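Local coordinates for protein neurotoxin (Clostridium botulinum, PDB 2QN0) that is the zinc-protease light chain of the type C botulinum neurotoxin, which cleaves the neuronal SNARE proteins syntaxin and SNAP-25, at residues R197-Y202 / I224-H229; S254-S259 / Y380-A385; Y271-P276 / V369-I374. One frame throughout, in Å; residues are numbered along the deposited sequence.

Overall arrangement
Interaction 1 lies on the same side of the chain's centre as each of the other two, within the clostridial neurotoxin zinc-protease fold. It is the bridge: its centre is about 13 Å from that of interaction 2 and about 12 Å from that of interaction 3, and it touches both. Segment 197-202 meets 380-385 through the probable hydrogen bond from Met-199 N to Val-383 O (2.8 Å), while Tyr-202 and Leu-225 pack on Asn-371. Interactions 2 and 3 have centres about 18 Å apart and do not touch. Along the chain interaction 1 closes first, and interaction 3 is nested inside the loop that interaction 2 closes. Segment 369-374 thus returns to the zinc-binding helix 223-238, while 380-385 pairs with 197-202.

Interaction 1 (R197-Y202 / I224-H229); sequences RFMLTY and ILILMH. With ZN (zinc ion), chain B.
Met-199 and Ile-226 mark the closest backbone approach, 7.8 Å between their CA atoms, where the segment leading into strand 201-202 runs past helix 223-238. This helix carries the HExxH motif of zinc metalloproteases, and Ile-226 lies about one turn before its first histidine, His-229. The backbones are too far apart to touch, so a single long aliphatic branch spans the gap. Ile-226 places CG1 anti to its carbonyl carbon (chi1 -63°) and extends it fully, which carries CD1 out from the helix. Ile-226 CD1 packs against Met-199 CA at 3.9 Å and lies 3.8 Å from Phe-198 O. The Met-199 side chain crosses that of Ile-226 at about a right angle, with Met-199 CG 4.2 Å from Ile-226 CD1, before leading away toward Phe-399 and Cys-220. A branched, apolar isoleucine suits a position that must fill space against the neighbouring segment 197-202 without a polar partner, and the slim methylene of Met-199 passes across it. A turn further on, the helix serves the metal. His-229 shares the zinc ion with His-233, Glu-269 and a water; Glu-360 accepts a hydrogen bond from His-229 ND1, which fixes the ring's rotation and leaves His-229 NE2 directed at zinc, 2.1 Å away.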
ATOM      1  N   ARG A 197       6.182   1.221  12.093  1.00 19.98           N
ATOM      2  CA  ARG A 197       6.903   0.970  13.342  1.00 21.31           C
ATOM      3  C   ARG A 197       6.035   0.324  14.416  1.00 20.99           C
ATOM      4  O   ARG A 197       6.546  -0.140  15.432  1.00 22.16           O
ATOM      5  CB  ARG A 197       7.567   2.247  13.887  1.00 20.62           C
ATOM      6  CG  ARG A 197       6.694   3.197  14.676  1.00 23.22           C
ATOM      7  CD  ARG A 197       7.589   4.242  15.358  1.00 24.66           C
ATOM      8  NE  ARG A 197       6.838   5.306  16.022  1.00 27.63           N
ATOM      9  CZ  ARG A 197       6.230   5.181  17.197  1.00 28.71           C
ATOM     10  NH1 ARG A 197       6.279   4.034  17.857  1.00 26.60           N
ATOM     11  NH2 ARG A 197       5.568   6.208  17.714  1.00 29.45           N
ATOM     12  N   PHE A 198       4.723   0.303  14.202  1.00 19.35           N
ATOM     13  CA  PHE A 198       3.818  -0.355  15.147  1.00 19.41           C
ATOM     14  C   PHE A 198       3.692  -1.765  14.582  1.00 19.61           C
ATOM     15  O   PHE A 198       2.926  -2.006  13.647  1.00 19.10           O
ATOM     16  CB  PHE A 198       2.465   0.358  15.178  1.00 19.92           C
ATOM     17  CG  PHE A 198       2.484   1.642  15.958  1.00 22.06           C
ATOM     18  CD1 PHE A 198       2.161   1.653  17.312  1.00 24.11           C
ATOM     19  CD2 PHE A 198       2.862   2.835  15.352  1.00 22.53           C
ATOM     20  CE1 PHE A 198       2.216   2.835  18.052  1.00 24.20           C
ATOM     21  CE2 PHE A 198       2.921   4.023  16.083  1.00 22.44           C
ATOM     22  CZ  PHE A 198       2.596   4.020  17.435  1.00 23.18           C
ATOM     23  N   MET A 199       4.457  -2.688  15.155  1.00 17.07           N
ATOM     24  CA  MET A 199       4.508  -4.061  14.668  1.00 17.50           C
ATOM     25  C   MET A 199       3.629  -5.108  15.333  1.00 18.25           C
ATOM     26  O   MET A 199       3.563  -5.215  16.556  1.00 16.91           O
ATOM     27  CB  MET A 199       5.956  -4.551  14.712  1.00 17.78           C
ATOM     28  CG  MET A 199       6.930  -3.670  13.953  1.00 18.92           C
ATOM     29  SD  MET A 199       8.633  -4.046  14.394  1.00 20.83           S
ATOM     30  CE  MET A 199       8.871  -2.907  15.778  1.00 19.07           C
ATOM     31  N   LEU A 200       2.978  -5.901  14.491  1.00 17.61           N
ATOM     32  CA  LEU A 200       2.119  -6.988  14.929  1.00 18.72           C
ATOM     33  C   LEU A 200       3.039  -8.104  15.429  1.00 18.19           C
ATOM     34  O   LEU A 200       4.129  -8.303  14.885  1.00 17.33           O
ATOM     35  CB  LEU A 200       1.279  -7.451  13.729  1.00 21.51           C
ATOM     36  CG  LEU A 200       0.402  -8.704  13.732  1.00 23.93           C
ATOM     37  CD1 LEU A 200      -0.671  -8.557  12.649  1.00 21.81           C
ATOM     38  CD2 LEU A 200       1.253  -9.941  13.481  1.00 22.89           C
ATOM     39  N   THR A 201       2.619  -8.812  16.478  1.00 16.00           N
ATOM     40  CA  THR A 201       3.420  -9.906  17.027  1.00 15.63           C
ATOM     41  C   THR A 201       2.683 -11.236  16.880  1.00 16.24           C
ATOM     42  O   THR A 201       1.452 -11.275  16.894  1.00 15.28           O
ATOM     43  CB  THR A 201       3.760  -9.664  18.512  1.00 16.51           C
ATOM     44  OG1 THR A 201       2.554  -9.443  19.253  1.00 17.31           O
ATOM     45  CG2 THR A 201       4.668  -8.439  18.653  1.00 16.85           C
ATOM     46  N   TYR A 202       3.443 -12.319  16.756  1.00 16.22           N
ATOM     47  CA  TYR A 202       2.870 -13.649  16.546  1.00 17.03           C
ATOM     48  C   TYR A 202       3.833 -14.746  16.993  1.00 18.22           C
ATOM     49  O   TYR A 202       5.008 -14.480  17.253  1.00 18.03           O
ATOM     50  CB  TYR A 202       2.595 -13.819  15.051  1.00 16.53           C
ATOM     51  CG  TYR A 202       3.842 -13.539  14.236  1.00 15.05           C
ATOM     52  CD1 TYR A 202       4.786 -14.542  13.998  1.00 15.21           C
ATOM     53  CD2 TYR A 202       4.150 -12.239  13.831  1.00 15.55           C
ATOM     54  CE1 TYR A 202       6.007 -14.256  13.393  1.00 14.16           C
ATOM     55  CE2 TYR A 202       5.373 -11.943  13.226  1.00 15.89           C
ATOM     56  CZ  TYR A 202       6.296 -12.954  13.017  1.00 16.25           C
ATOM     57  OH  TYR A 202       7.529 -12.659  12.476  1.00 18.41           O
ATOM     58  N   ILE A 224       9.107  -3.643   7.018  1.00 14.69           N
ATOM     59  CA  ILE A 224       9.020  -3.609   5.563  1.00 14.84           C
ATOM     60  C   ILE A 224       7.920  -4.519   5.028  1.00 14.85           C
ATOM     61  O   ILE A 224       7.347  -4.231   3.983  1.00 14.80           O
ATOM     62  CB  ILE A 224      10.351  -3.970   4.837  1.00 16.31           C
ATOM     63  CG1 ILE A 224      10.832  -5.364   5.234  1.00 16.49           C
ATOM     64  CG2 ILE A 224      11.399  -2.892   5.105  1.00 17.56           C
ATOM     65  CD1 ILE A 224      11.792  -5.969   4.224  1.00 14.83           C
ATOM     66  N   LEU A 225       7.619  -5.608   5.733  1.00 14.85           N
ATOM     67  CA  LEU A 225       6.566  -6.510   5.264  1.00 15.38           C
ATOM     68  C   LEU A 225       5.188  -5.916   5.515  1.00 15.55           C
ATOM     69  O   LEU A 225       4.253  -6.149   4.749  1.00 14.45           O
ATOM     70  CB  LEU A 225       6.681  -7.889   5.923  1.00 16.12           C
ATOM     71  CG  LEU A 225       7.868  -8.749   5.461  1.00 17.86           C
ATOM     72  CD1 LEU A 225       7.564 -10.214   5.735  1.00 17.45           C
ATOM     73  CD2 LEU A 225       8.123  -8.561   3.977  1.00 19.55           C
ATOM     74  N   ILE A 226       5.061  -5.146   6.589  1.00 13.85           N
ATOM     75  CA  ILE A 226       3.795  -4.498   6.895  1.00 13.96           C
ATOM     76  C   ILE A 226       3.511  -3.516   5.756  1.00 14.80           C
ATOM     77  O   ILE A 226       2.390  -3.432   5.247  1.00 14.56           O
ATOM     78  CB  ILE A 226       3.876  -3.730   8.236  1.00 15.85           C
ATOM     79  CG1 ILE A 226       4.148  -4.714   9.380  1.00 16.95           C
ATOM     80  CG2 ILE A 226       2.580  -2.968   8.482  1.00 17.04           C
ATOM     81  CD1 ILE A 226       4.288  -4.056  10.751  1.00 19.53           C
ATOM     82  N   LEU A 227       4.543  -2.782   5.347  1.00 12.89           N
ATOM     83  CA  LEU A 227       4.403  -1.816   4.265  1.00 11.95           C
ATOM     84  C   LEU A 227       4.252  -2.498   2.900  1.00 12.30           C
ATOM     85  O   LEU A 227       3.366  -2.143   2.118  1.00 12.96           O
ATOM     86  CB  LEU A 227       5.612  -0.867   4.248  1.00 14.10           C
ATOM     87  CG  LEU A 227       5.708   0.154   3.108  1.00 15.54           C
ATOM     88  CD1 LEU A 227       4.455   1.021   3.065  1.00 16.10           C
ATOM     89  CD2 LEU A 227       6.955   1.022   3.313  1.00 16.33           C
ATOM     90  N   MET A 228       5.106  -3.476   2.616  1.00 11.79           N
ATOM     91  CA  MET A 228       5.037  -4.176   1.333  1.00 13.04           C
ATOM     92  C   MET A 228       3.685  -4.856   1.151  1.00 12.26           C
ATOM     93  O   MET A 228       3.185  -4.956   0.033  1.00 12.60           O
ATOM     94  CB  MET A 228       6.166  -5.199   1.213  1.00 12.81           C
ATOM     95  CG  MET A 228       7.533  -4.553   0.980  1.00 14.57           C
ATOM     96  SD  MET A 228       8.879  -5.733   0.846  1.00 14.65           S
ATOM     97  CE  MET A 228       8.825  -6.120  -0.903  1.00 14.45           C
ATOM     98  N   HIS A 229       3.096  -5.323   2.249  1.00 12.57           N
ATOM     99  CA  HIS A 229       1.780  -5.955   2.176  1.00 11.84           C
ATOM    100  C   HIS A 229       0.791  -4.947   1.587  1.00 13.14           C
ATOM    101  O   HIS A 229       0.015  -5.282   0.685  1.00 12.76           O
ATOM    102  CB  HIS A 229       1.314  -6.391   3.569  1.00 11.92           C
ATOM    103  CG  HIS A 229      -0.100  -6.883   3.606  1.00 13.08           C
ATOM    104  ND1 HIS A 229      -0.421  -8.221   3.691  1.00 13.23           N
ATOM    105  CD2 HIS A 229      -1.277  -6.216   3.562  1.00 14.32           C
ATOM    106  CE1 HIS A 229      -1.734  -8.356   3.702  1.00 14.36           C
ATOM    107  NE2 HIS A 229      -2.277  -7.155   3.625  1.00 13.00           N
TER
HETATM  108 ZN    ZN B 431      -4.182  -6.295   3.441  1.00 16.27          ZN
HETATM  109  O   HOH W   1      -4.279  -4.662   4.727  1.00 15.79           O

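Interaction 2 (S254-S259 / Y380-A385)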
ATOM      1  N   SER A 254      -7.842 -14.945  16.504  1.00 32.30           N
ATOM      2  CA  SER A 254      -7.924 -14.420  17.857  1.00 36.03           C
ATOM      3  C   SER A 254      -7.029 -13.198  17.990  1.00 39.22           C
ATOM      4  O   SER A 254      -5.833 -13.255  17.690  1.00 38.12           O
ATOM      5  CB  SER A 254      -7.534 -15.506  18.862  1.00 36.01           C
ATOM      6  OG  SER A 254      -6.283 -16.082  18.540  1.00 41.44           O
ATOM      7  N   ASN A 255      -7.627 -12.089  18.423  1.00 41.35           N
ATOM      8  CA  ASN A 255      -6.914 -10.826  18.582  1.00 44.22           C
ATOM      9  C   ASN A 255      -5.936 -10.824  19.745  1.00 45.47           C
ATOM     10  O   ASN A 255      -5.612 -11.872  20.304  1.00 45.20           O
ATOM     11  CB  ASN A 255      -7.908  -9.671  18.750  1.00 42.43           C
ATOM     12  CG  ASN A 255      -8.771  -9.821  19.981  1.00 45.93           C
ATOM     13  OD1 ASN A 255      -8.266 -10.024  21.079  1.00 43.78           O
ATOM     14  ND2 ASN A 255     -10.082  -9.715  19.806  1.00 47.52           N
ATOM     15  N   ILE A 256      -5.474  -9.629  20.102  1.00 48.49           N
ATOM     16  CA  ILE A 256      -4.513  -9.446  21.184  1.00 50.60           C
ATOM     17  C   ILE A 256      -5.100  -9.684  22.577  1.00 52.32           C
ATOM     18  O   ILE A 256      -4.365  -9.735  23.564  1.00 52.72           O
ATOM     19  CB  ILE A 256      -3.901  -8.023  21.136  1.00 50.48           C
ATOM     20  CG1 ILE A 256      -4.982  -6.972  21.397  1.00 50.16           C
ATOM     21  CG2 ILE A 256      -3.279  -7.775  19.772  1.00 49.80           C
ATOM     22  CD1 ILE A 256      -4.463  -5.542  21.396  1.00 49.43           C
ATOM     23  N   PHE A 257      -6.421  -9.828  22.648  1.00 54.23           N
ATOM     24  CA  PHE A 257      -7.113 -10.065  23.913  1.00 56.53           C
ATOM     25  C   PHE A 257      -8.130 -11.204  23.807  1.00 58.09           C
ATOM     26  O   PHE A 257      -7.923 -12.283  24.364  1.00 59.38           O
ATOM     27  CB  PHE A 257      -7.837  -8.795  24.371  1.00 57.37           C
ATOM     28  CG  PHE A 257      -6.922  -7.637  24.653  1.00 58.30           C
ATOM     29  CD1 PHE A 257      -5.879  -7.762  25.565  1.00 59.04           C
ATOM     30  CD2 PHE A 257      -7.116  -6.414  24.021  1.00 58.88           C
ATOM     31  CE1 PHE A 257      -5.040  -6.683  25.844  1.00 59.23           C
ATOM     32  CE2 PHE A 257      -6.284  -5.330  24.291  1.00 59.14           C
ATOM     33  CZ  PHE A 257      -5.244  -5.465  25.205  1.00 58.96           C
ATOM     34  N   TYR A 258      -9.226 -10.952  23.091  1.00 58.82           N
ATOM     35  CA  TYR A 258     -10.297 -11.933  22.906  1.00 59.35           C
ATOM     36  C   TYR A 258      -9.820 -13.291  22.401  1.00 57.52           C
ATOM     37  O   TYR A 258      -8.672 -13.450  21.988  1.00 57.70           O
ATOM     38  CB  TYR A 258     -11.352 -11.409  21.924  1.00 62.61           C
ATOM     39  CG  TYR A 258     -12.095 -10.161  22.355  1.00 67.18           C
ATOM     40  CD1 TYR A 258     -13.258  -9.770  21.693  1.00 68.76           C
ATOM     41  CD2 TYR A 258     -11.637  -9.367  23.407  1.00 68.57           C
ATOM     42  CE1 TYR A 258     -13.949  -8.623  22.064  1.00 70.02           C
ATOM     43  CE2 TYR A 258     -12.323  -8.212  23.785  1.00 70.25           C
ATOM     44  CZ  TYR A 258     -13.477  -7.848  23.109  1.00 70.35           C
ATOM     45  OH  TYR A 258     -14.166  -6.713  23.474  1.00 71.37           O
ATOM     46  N   SER A 259     -10.726 -14.265  22.434  1.00 55.16           N
ATOM     47  CA  SER A 259     -10.430 -15.614  21.972  1.00 52.53           C
ATOM     48  C   SER A 259     -10.982 -15.797  20.561  1.00 50.64           C
ATOM     49  O   SER A 259     -11.640 -14.908  20.024  1.00 49.81           O
ATOM     50  CB  SER A 259     -11.051 -16.654  22.912  1.00 52.14           C
ATOM     51  OG  SER A 259     -12.462 -16.537  22.952  1.00 51.12           O
ATOM     52  N   TYR A 380      -0.398 -11.007  19.415  1.00 18.75           N
ATOM     53  CA  TYR A 380      -0.208 -10.667  20.817  1.00 20.38           C
ATOM     54  C   TYR A 380      -0.084  -9.158  20.942  1.00 20.32           C
ATOM     55  O   TYR A 380      -0.541  -8.426  20.067  1.00 19.69           O
ATOM     56  CB  TYR A 380       1.048 -11.362  21.339  1.00 22.78           C
ATOM     57  CG  TYR A 380       0.978 -12.864  21.210  1.00 24.90           C
ATOM     58  CD1 TYR A 380       0.231 -13.627  22.107  1.00 27.51           C
ATOM     59  CD2 TYR A 380       1.627 -13.523  20.166  1.00 26.03           C
ATOM     60  CE1 TYR A 380       0.133 -15.011  21.969  1.00 30.52           C
ATOM     61  CE2 TYR A 380       1.534 -14.904  20.018  1.00 28.29           C
ATOM     62  CZ  TYR A 380       0.788 -15.642  20.920  1.00 30.34           C
ATOM     63  OH  TYR A 380       0.703 -17.008  20.775  1.00 32.72           O
ATOM     64  N   THR A 381       0.523  -8.680  22.023  1.00 18.88           N
ATOM     65  CA  THR A 381       0.656  -7.240  22.192  1.00 17.79           C
ATOM     66  C   THR A 381       1.634  -6.688  21.162  1.00 16.60           C
ATOM     67  O   THR A 381       2.731  -7.214  20.995  1.00 18.75           O
ATOM     68  CB  THR A 381       1.163  -6.874  23.603  1.00 19.28           C
ATOM     69  OG1 THR A 381       0.310  -7.473  24.584  1.00 20.20           O
ATOM     70  CG2 THR A 381       1.144  -5.364  23.794  1.00 19.62           C
ATOM     71  N   PRO A 382       1.236  -5.629  20.444  1.00 17.56           N
ATOM     72  CA  PRO A 382       2.096  -5.016  19.428  1.00 18.17           C
ATOM     73  C   PRO A 382       3.341  -4.410  20.067  1.00 19.49           C
ATOM     74  O   PRO A 382       3.316  -4.013  21.234  1.00 20.27           O
ATOM     75  CB  PRO A 382       1.199  -3.937  18.818  1.00 18.16           C
ATOM     76  CG  PRO A 382      -0.186  -4.446  19.063  1.00 18.71           C
ATOM     77  CD  PRO A 382      -0.088  -4.985  20.462  1.00 16.61           C
ATOM     78  N   VAL A 383       4.424  -4.347  19.303  1.00 18.72           N
ATOM     79  CA  VAL A 383       5.666  -3.765  19.797  1.00 19.12           C
ATOM     80  C   VAL A 383       6.140  -2.695  18.827  1.00 19.99           C
ATOM     81  O   VAL A 383       5.645  -2.592  17.705  1.00 19.68           O
ATOM     82  CB  VAL A 383       6.791  -4.827  19.943  1.00 19.01           C
ATOM     83  CG1 VAL A 383       6.408  -5.852  21.003  1.00 19.18           C
ATOM     84  CG2 VAL A 383       7.052  -5.513  18.607  1.00 17.41           C
ATOM     85  N   THR A 384       7.082  -1.874  19.273  1.00 19.66           N
ATOM     86  CA  THR A 384       7.637  -0.845  18.414  1.00 20.12           C
ATOM     87  C   THR A 384       9.124  -0.743  18.720  1.00 21.48           C
ATOM     88  O   THR A 384       9.631  -1.430  19.609  1.00 20.40           O
ATOM     89  CB  THR A 384       6.943   0.521  18.623  1.00 21.54           C
ATOM     90  OG1 THR A 384       7.379   1.431  17.605  1.00 23.14           O
ATOM     91  CG2 THR A 384       7.274   1.103  19.993  1.00 21.35           C
ATOM     92  N   ALA A 385       9.825   0.094  17.969  1.00 20.39           N
ATOM     93  CA  ALA A 385      11.256   0.259  18.159  1.00 19.25           C
ATOM     94  C   ALA A 385      11.713   1.514  17.437  1.00 20.68           C
ATOM     95  O   ALA A 385      10.971   2.078  16.634  1.00 20.08           O
ATOM     96  CB  ALA A 385      11.999  -0.959  17.609  1.00 17.76           C
TER
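Ile-256, which meets Pro-382 across this contact, also covers one face of the neighbouring Phe-257 ring: its CG1 stands 3.4 Å above the ring plane, offset toward the rim. The Pro-382 ring receives the other branch of the same isoleucine, with Ile-256 CG2 4.3 Å from Pro-382 CD. The contact thus joins the loop between strands 248-253 and 261-266 to the chain leading into strand 383-384. Within that loop Asn-255 appears to form an Asx turn to the backbone N of Phe-257, although the modelled bond is too short to be trusted in detail. One torsion explains how Ile-256 serves both rings: CG1 sits between the backbone N and the carbonyl carbon (chi1 65°), folded back over Phe-257, while CG2 is left to meet Pro-382. There the backbones come close, the CA atoms of Ile-256 and Tyr-380 being 4.5 Å apart, but the closeness of Ile-256 CG2 to Tyr-380 O is a doubtful detail of the model. A beta-branched residue suits this spot because it offers one apolar arm to each side. Polar links anchor the surroundings. Ser-69 OG accepts a hydrogen bond from Ile-256 N, and Tyr-380, whose CB points away from the loop, hydrogen-bonds through OH to Ser-203 OG. Beyond Pro-382 the strand pairs with 422-423, and Thr-384 OG1 makes a hydrogen bond to Arg-197 O at 2.8 Å.

Interaction 3 (Y271-P276 / V369-I374); sequences YAFGGP and VQNRKI
Phe-273 drives its ring into the backbone bend of 372-374. Phe-273 CZ lies 3.5 Å from Lys-373 O and 3.6 Å from Arg-372 O, both oxygens at the ring edge, where the slightly positive C-H groups can meet them favourably. Ile-374 C sits over one face, 3.6 Å from Phe-273 CZ. On another side the ring meets the Arg-372 chain, with Arg-372 CG and NE each 3.8 Å from Phe-273 CE1, and the guanidinium plane is turned 76° from that of the ring. Phe-273 gets there with CG anti to its backbone N (chi1 -175°), at the last turn of its helix. Gly-274, the first residue past the helix, has positive phi, and its backbone angles would press any CB against the preceding carbonyl. In the second shell, Glu-360 OE2 takes a salt bridge from Arg-372 NE and a hydrogen bond from Asn-371 ND2, holding both side chains beside the ring. The Arg-372 side chain comes within about 6 Å of the zinc ion and packs on His-229. The contact therefore lies between helix 267-273, which supplies the zinc ligand Glu-269, helices 223-238 and 360-366, and strand 201-202, whose Tyr-202 also touches Arg-372.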
ATOM      1  N   TYR A 271      -4.780 -12.638  -1.467  1.00 11.70           N
ATOM      2  CA  TYR A 271      -3.805 -12.415  -2.527  1.00 11.78           C
ATOM      3  C   TYR A 271      -2.639 -11.549  -2.059  1.00 12.36           C
ATOM      4  O   TYR A 271      -1.490 -11.804  -2.418  1.00 13.01           O
ATOM      5  CB  TYR A 271      -4.464 -11.780  -3.750  1.00 12.92           C
ATOM      6  CG  TYR A 271      -5.093 -12.802  -4.679  1.00 15.73           C
ATOM      7  CD1 TYR A 271      -4.406 -13.966  -5.030  1.00 17.33           C
ATOM      8  CD2 TYR A 271      -6.357 -12.592  -5.226  1.00 19.60           C
ATOM      9  CE1 TYR A 271      -4.968 -14.900  -5.913  1.00 19.11           C
ATOM     10  CE2 TYR A 271      -6.925 -13.515  -6.107  1.00 20.88           C
ATOM     11  CZ  TYR A 271      -6.226 -14.662  -6.446  1.00 20.81           C
ATOM     12  OH  TYR A 271      -6.783 -15.558  -7.330  1.00 21.84           O
ATOM     13  N   ALA A 272      -2.929 -10.529  -1.259  1.00 10.96           N
ATOM     14  CA  ALA A 272      -1.868  -9.656  -0.753  1.00 11.44           C
ATOM     15  C   ALA A 272      -0.890 -10.459   0.113  1.00 13.39           C
ATOM     16  O   ALA A 272       0.324 -10.231   0.081  1.00 13.00           O
ATOM     17  CB  ALA A 272      -2.472  -8.513   0.055  1.00 11.97           C
ATOM     18  N   PHE A 273      -1.419 -11.405   0.886  1.00 13.22           N
ATOM     19  CA  PHE A 273      -0.573 -12.234   1.737  1.00 13.37           C
ATOM     20  C   PHE A 273       0.113 -13.309   0.896  1.00 15.59           C
ATOM     21  O   PHE A 273       1.330 -13.479   0.963  1.00 15.37           O
ATOM     22  CB  PHE A 273      -1.391 -12.892   2.853  1.00 14.10           C
ATOM     23  CG  PHE A 273      -0.549 -13.665   3.825  1.00 14.84           C
ATOM     24  CD1 PHE A 273       0.242 -13.002   4.762  1.00 14.75           C
ATOM     25  CD2 PHE A 273      -0.484 -15.054   3.756  1.00 14.03           C
ATOM     26  CE1 PHE A 273       1.092 -13.715   5.612  1.00 13.63           C
ATOM     27  CE2 PHE A 273       0.363 -15.777   4.601  1.00 12.66           C
ATOM     28  CZ  PHE A 273       1.152 -15.103   5.530  1.00 14.44           C
ATOM     29  N   GLY A 274      -0.674 -14.043   0.113  1.00 14.71           N
ATOM     30  CA  GLY A 274      -0.110 -15.067  -0.748  1.00 15.43           C
ATOM     31  C   GLY A 274       0.197 -16.400  -0.090  1.00 16.84           C
ATOM     32  O   GLY A 274      -0.277 -16.696   1.004  1.00 17.39           O
ATOM     33  N   GLY A 275       1.006 -17.206  -0.769  1.00 16.96           N
ATOM     34  CA  GLY A 275       1.361 -18.512  -0.240  1.00 18.94           C
ATOM     35  C   GLY A 275       0.228 -19.516  -0.382  1.00 18.91           C
ATOM     36  O   GLY A 275      -0.703 -19.291  -1.152  1.00 17.81           O
ATOM     37  N   PRO A 276       0.278 -20.639   0.352  1.00 18.94           N
ATOM     38  CA  PRO A 276      -0.740 -21.701   0.322  1.00 20.53           C
ATOM     39  C   PRO A 276      -2.160 -21.202   0.595  1.00 20.74           C
ATOM     40  O   PRO A 276      -3.138 -21.827   0.180  1.00 21.97           O
ATOM     41  CB  PRO A 276      -0.260 -22.667   1.404  1.00 22.24           C
ATOM     42  CG  PRO A 276       1.217 -22.503   1.369  1.00 21.89           C
ATOM     43  CD  PRO A 276       1.391 -21.008   1.244  1.00 20.29           C
ATOM     44  N   VAL A 369      13.437 -12.987   6.450  1.00 19.90           N
ATOM     45  CA  VAL A 369      12.993 -12.515   7.754  1.00 17.60           C
ATOM     46  C   VAL A 369      11.912 -13.444   8.283  1.00 17.88           C
ATOM     47  O   VAL A 369      11.241 -14.136   7.513  1.00 16.75           O
ATOM     48  CB  VAL A 369      12.403 -11.080   7.690  1.00 19.81           C
ATOM     49  CG1 VAL A 369      13.478 -10.093   7.245  1.00 19.72           C
ATOM     50  CG2 VAL A 369      11.204 -11.040   6.745  1.00 18.93           C
ATOM     51  N   GLN A 370      11.762 -13.471   9.601  1.00 15.87           N
ATOM     52  CA  GLN A 370      10.734 -14.286  10.229  1.00 16.85           C
ATOM     53  C   GLN A 370       9.426 -13.563   9.944  1.00 16.49           C
ATOM     54  O   GLN A 370       9.406 -12.337   9.834  1.00 16.62           O
ATOM     55  CB  GLN A 370      10.966 -14.353  11.743  1.00 16.35           C
ATOM     56  CG  GLN A 370       9.960 -15.207  12.508  1.00 15.89           C
ATOM     57  CD  GLN A 370       9.995 -16.665  12.084  1.00 17.98           C
ATOM     58  OE1 GLN A 370       9.650 -16.999  10.949  1.00 17.62           O
ATOM     59  NE2 GLN A 370      10.419 -17.543  12.995  1.00 17.21           N
ATOM     60  N   ASN A 371       8.335 -14.309   9.816  1.00 15.81           N
ATOM     61  CA  ASN A 371       7.048 -13.682   9.557  1.00 14.58           C
ATOM     62  C   ASN A 371       5.908 -14.619   9.925  1.00 15.23           C
ATOM     63  O   ASN A 371       6.112 -15.819  10.108  1.00 14.69           O
ATOM     64  CB  ASN A 371       6.935 -13.279   8.078  1.00 14.85           C
ATOM     65  CG  ASN A 371       5.747 -12.368   7.813  1.00 13.36           C
ATOM     66  OD1 ASN A 371       5.493 -11.432   8.570  1.00 13.79           O
ATOM     67  ND2 ASN A 371       5.023 -12.626   6.724  1.00 13.23           N
ATOM     68  N   ARG A 372       4.708 -14.061  10.041  1.00 15.97           N
ATOM     69  CA  ARG A 372       3.537 -14.857  10.373  1.00 15.74           C
ATOM     70  C   ARG A 372       3.364 -15.919   9.293  1.00 16.96           C
ATOM     71  O   ARG A 372       3.634 -15.669   8.121  1.00 16.22           O
ATOM     72  CB  ARG A 372       2.299 -13.959  10.451  1.00 15.40           C
ATOM     73  CG  ARG A 372       2.079 -13.076   9.226  1.00 13.89           C
ATOM     74  CD  ARG A 372       0.923 -12.106   9.450  1.00 13.76           C
ATOM     75  NE  ARG A 372       0.781 -11.149   8.353  1.00 13.44           N
ATOM     76  CZ  ARG A 372      -0.095 -10.147   8.343  1.00 13.53           C
ATOM     77  NH1 ARG A 372      -0.912  -9.968   9.374  1.00 13.81           N
ATOM     78  NH2 ARG A 372      -0.149  -9.317   7.305  1.00 13.84           N
ATOM     79  N   LYS A 373       2.932 -17.110   9.693  1.00 17.40           N
ATOM     80  CA  LYS A 373       2.739 -18.201   8.748  1.00 17.28           C
ATOM     81  C   LYS A 373       1.494 -17.991   7.889  1.00 16.00           C
ATOM     82  O   LYS A 373       1.464 -18.381   6.720  1.00 16.89           O
ATOM     83  CB  LYS A 373       2.630 -19.524   9.500  1.00 19.68           C
ATOM     84  CG  LYS A 373       2.568 -20.744   8.596  1.00 22.24           C
ATOM     85  CD  LYS A 373       2.563 -22.018   9.420  1.00 26.72           C
ATOM     86  CE  LYS A 373       2.515 -23.250   8.534  1.00 28.99           C
ATOM     87  NZ  LYS A 373       2.497 -24.495   9.353  1.00 32.78           N
ATOM     88  N   ILE A 374       0.469 -17.390   8.481  1.00 15.89           N
ATOM     89  CA  ILE A 374      -0.781 -17.112   7.779  1.00 16.11           C
ATOM     90  C   ILE A 374      -1.249 -15.705   8.115  1.00 16.28           C
ATOM     91  O   ILE A 374      -0.874 -15.147   9.147  1.00 16.15           O
ATOM     92  CB  ILE A 374      -1.906 -18.104   8.174  1.00 16.30           C
ATOM     93  CG1 ILE A 374      -2.006 -18.208   9.695  1.00 16.22           C
ATOM     94  CG2 ILE A 374      -1.649 -19.466   7.536  1.00 16.18           C
ATOM     95  CD1 ILE A 374      -3.202 -19.021  10.176  1.00 19.92           C
TER